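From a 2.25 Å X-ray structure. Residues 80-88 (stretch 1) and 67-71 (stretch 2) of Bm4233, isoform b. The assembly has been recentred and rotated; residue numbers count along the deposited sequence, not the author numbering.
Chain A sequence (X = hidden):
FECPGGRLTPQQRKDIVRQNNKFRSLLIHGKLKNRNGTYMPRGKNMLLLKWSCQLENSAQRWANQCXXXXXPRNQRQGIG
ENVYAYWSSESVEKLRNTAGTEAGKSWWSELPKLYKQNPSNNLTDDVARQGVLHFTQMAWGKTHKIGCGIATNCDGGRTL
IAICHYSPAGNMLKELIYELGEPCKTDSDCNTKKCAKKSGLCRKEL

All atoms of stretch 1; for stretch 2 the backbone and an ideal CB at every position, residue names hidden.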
# COMPACT_ATOMS: atom_id res chain seq x y z
N GLY A 80 3.63 9.20 0.39
CA GLY A 80 3.06 8.47 1.51
C GLY A 80 4.04 7.49 2.12
O GLY A 80 4.93 7.02 1.42
N GLU A 81 3.85 7.14 3.41
CA GLU A 81 4.75 6.16 4.04
C GLU A 81 4.05 5.24 4.99
O GLU A 81 3.30 5.68 5.79
CB GLU A 81 5.91 6.88 4.76
CG GLU A 81 6.90 5.94 5.48
CD GLU A 81 8.00 6.72 6.15
OE1 GLU A 81 7.75 7.24 7.27
OE2 GLU A 81 9.08 6.90 5.54
N ASN A 82 4.28 3.92 4.87
CA ASN A 82 3.74 2.90 5.76
C ASN A 82 4.96 2.16 6.36
O ASN A 82 5.93 1.90 5.66
CB ASN A 82 2.85 1.93 5.00
CG ASN A 82 1.38 2.42 4.82
OD1 ASN A 82 0.93 3.31 5.53
ND2 ASN A 82 0.60 1.69 3.98
N VAL A 83 4.88 1.82 7.65
CA VAL A 83 5.95 1.24 8.44
C VAL A 83 5.46 -0.02 9.10
O VAL A 83 4.40 -0.04 9.67
CB VAL A 83 6.40 2.20 9.56
CG1 VAL A 83 7.49 1.57 10.35
CG2 VAL A 83 6.84 3.59 8.99
N TYR A 84 6.22 -1.10 8.97
CA TYR A 84 5.89 -2.39 9.58
C TYR A 84 7.13 -2.99 10.23
O TYR A 84 8.21 -2.86 9.72
CB TYR A 84 5.33 -3.36 8.52
CG TYR A 84 5.32 -4.84 8.91
CD1 TYR A 84 4.24 -5.40 9.53
CD2 TYR A 84 6.40 -5.67 8.62
CE1 TYR A 84 4.22 -6.75 9.90
CE2 TYR A 84 6.41 -7.01 8.98
CZ TYR A 84 5.33 -7.57 9.57
OH TYR A 84 5.36 -8.91 9.94
N ALA A 85 6.95 -3.63 11.38
CA ALA A 85 8.02 -4.38 12.05
C ALA A 85 7.56 -5.72 12.62
O ALA A 85 6.38 -5.92 12.93
CB ALA A 85 8.67 -3.58 13.15
N TYR A 86 8.49 -6.63 12.69
CA TYR A 86 8.29 -7.86 13.35
C TYR A 86 9.44 -8.08 14.26
O TYR A 86 10.59 -8.05 13.80
CB TYR A 86 8.27 -9.04 12.36
CG TYR A 86 7.78 -10.29 12.97
CD1 TYR A 86 6.40 -10.57 13.07
CD2 TYR A 86 8.67 -11.21 13.48
CE1 TYR A 86 5.94 -11.75 13.62
CE2 TYR A 86 8.22 -12.42 14.07
CZ TYR A 86 6.85 -12.67 14.14
OH TYR A 86 6.39 -13.86 14.68
N TRP A 87 9.14 -8.35 15.53
CA TRP A 87 10.15 -8.49 16.55
C TRP A 87 10.22 -9.90 17.02
O TRP A 87 9.24 -10.40 17.56
CB TRP A 87 9.87 -7.58 17.74
CG TRP A 87 9.94 -6.19 17.46
CD1 TRP A 87 11.02 -5.39 17.56
CD2 TRP A 87 8.84 -5.34 17.14
NE1 TRP A 87 10.69 -4.07 17.26
CE2 TRP A 87 9.34 -4.03 17.01
CE3 TRP A 87 7.49 -5.56 16.90
CZ2 TRP A 87 8.54 -2.96 16.68
CZ3 TRP A 87 6.69 -4.48 16.56
CH2 TRP A 87 7.24 -3.21 16.45
N SER A 88 11.37 -10.55 16.80
CA SER A 88 11.56 -11.93 17.20
C SER A 88 12.64 -12.06 18.30
O SER A 88 13.35 -11.10 18.61
CB SER A 88 11.89 -12.76 15.95
OG SER A 88 12.07 -14.15 16.24
N UNK A 67 14.59 1.82 12.66
CA UNK A 67 13.76 2.55 13.58
C UNK A 67 12.34 2.30 13.23
O UNK A 67 11.90 2.61 12.08
CB UNK A 67 14.07 4.05 13.57
N UNK A 68 11.56 1.83 14.21
CA UNK A 68 10.13 1.64 14.02
C UNK A 68 9.44 2.97 14.19
O UNK A 68 8.99 3.32 15.31
CB UNK A 68 9.57 0.60 15.00
N UNK A 69 9.37 3.71 13.10
CA UNK A 69 8.70 5.02 13.11
C UNK A 69 8.77 5.65 11.74
O UNK A 69 9.41 5.14 10.81
CB UNK A 69 9.33 5.95 14.15
N UNK A 70 8.14 6.80 11.61
CA UNK A 70 8.18 7.51 10.36
C UNK A 70 9.52 8.23 10.12
O UNK A 70 10.14 8.81 11.03
CB UNK A 70 7.03 8.52 10.32
N UNK A 71 9.89 8.34 8.84
CA UNK A 71 11.00 9.17 8.47
C UNK A 71 10.57 10.60 8.64
O UNK A 71 9.41 10.86 8.76
CB UNK A 71 11.47 8.89 7.04

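Stretch 1 is a strand from Gly80 to Trp87, and its alternation turns the side chains of Glu81, Val83, Ala85 and Trp87 toward stretch 2. Stretch 2 has no regular secondary structure and runs roughly opposite to it, the end-to-end directions lying 159° apart.

At position 67 the CA-to-CB bond points away, and nothing of stretch 1 lies within 5.5 Å of the ideal CB. Stretch 1 therefore sets no preference. The deposited residue is Val67, whose CG1 comes no nearer than 7.6 Å to Val83 CG1.

Position 68 is the reverse case. Its CB points toward the strand, and the ideal CB lies 4.1 Å from Trp87 CZ2, 4.7 Å from Ala85 CB and 5.2 Å from Val83 CG1. These neighbours are apolar, so leucine, isoleucine, methionine or an aromatic residue would suit; the indole edge favours a flat ring without demanding one. The residue is Phe68, with chi1 in the t well. Its CD1 packs 3.6 Å from Ala85 CB and 3.8 Å from Val83 CG1, while Trp87 CZ2 sits over one ring face, 3.8 Å from Phe68 CG. The planes of the Trp87 six-membered ring and the Phe68 ring meet at 79°, their centroids 5.0 Å apart, an edge-to-face pair in which Trp87 supplies the edge.

Position 69 has phi/psi of 180/177, a fully extended conformation that glycine adopts most easily. The ideal CB points away and has room, so contact with stretch 1 does not exclude a side chain; the backbone angles are the better clue. Gly69 is deposited, and its backbone O lies 3.5 Å from Val83 CG2.

At position 70 the CB points sideways, yet its ideal position is 3.4 Å from Glu81 OE1 and 5.1 Å from Val83 CG2. A carboxylate so near calls for a donor: histidine, asparagine, glutamine, serine or threonine are plausible, as is a basic chain that can fold back. The residue is His70. Its ND1 donates to Glu81 OE1 at 2.6 Å with an N-H...O angle of 158°, the oxygen lying near the ring plane, as a good in-plane hydrogen bond requires.

Position 71 also points sideways, its ideal CB 3.5 Å from Glu81 OE2. The backbone N is 2.9 Å from Glu81 OE1, leaving the second oxygen for a short donor such as serine or threonine. Ser71 fills the role: its N donates to OE1 (153°), and with chi1 at 61° (p) its OG donates to Glu81 OE2 at 2.7 Å.

Stretch 2 (67-71) VFGHS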
# COMPACT_ATOMS: atom_id res chain seq x y z
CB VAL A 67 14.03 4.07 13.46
CG1 VAL A 67 13.07 4.85 14.32
CG2 VAL A 67 15.47 4.42 13.94
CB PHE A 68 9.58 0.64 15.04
CG PHE A 68 8.13 0.35 14.87
CD1 PHE A 68 7.63 -0.20 13.66
CD2 PHE A 68 7.22 0.67 15.86
CE1 PHE A 68 6.27 -0.44 13.50
CE2 PHE A 68 5.83 0.40 15.71
CZ PHE A 68 5.36 -0.17 14.54
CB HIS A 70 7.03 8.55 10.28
CG HIS A 70 5.71 7.94 9.87
ND1 HIS A 70 5.54 7.31 8.65
CD2 HIS A 70 4.51 7.86 10.51
CE1 HIS A 70 4.29 6.89 8.55
NE2 HIS A 70 3.65 7.19 9.67
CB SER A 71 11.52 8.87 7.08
OG SER A 71 10.58 9.08 6.07
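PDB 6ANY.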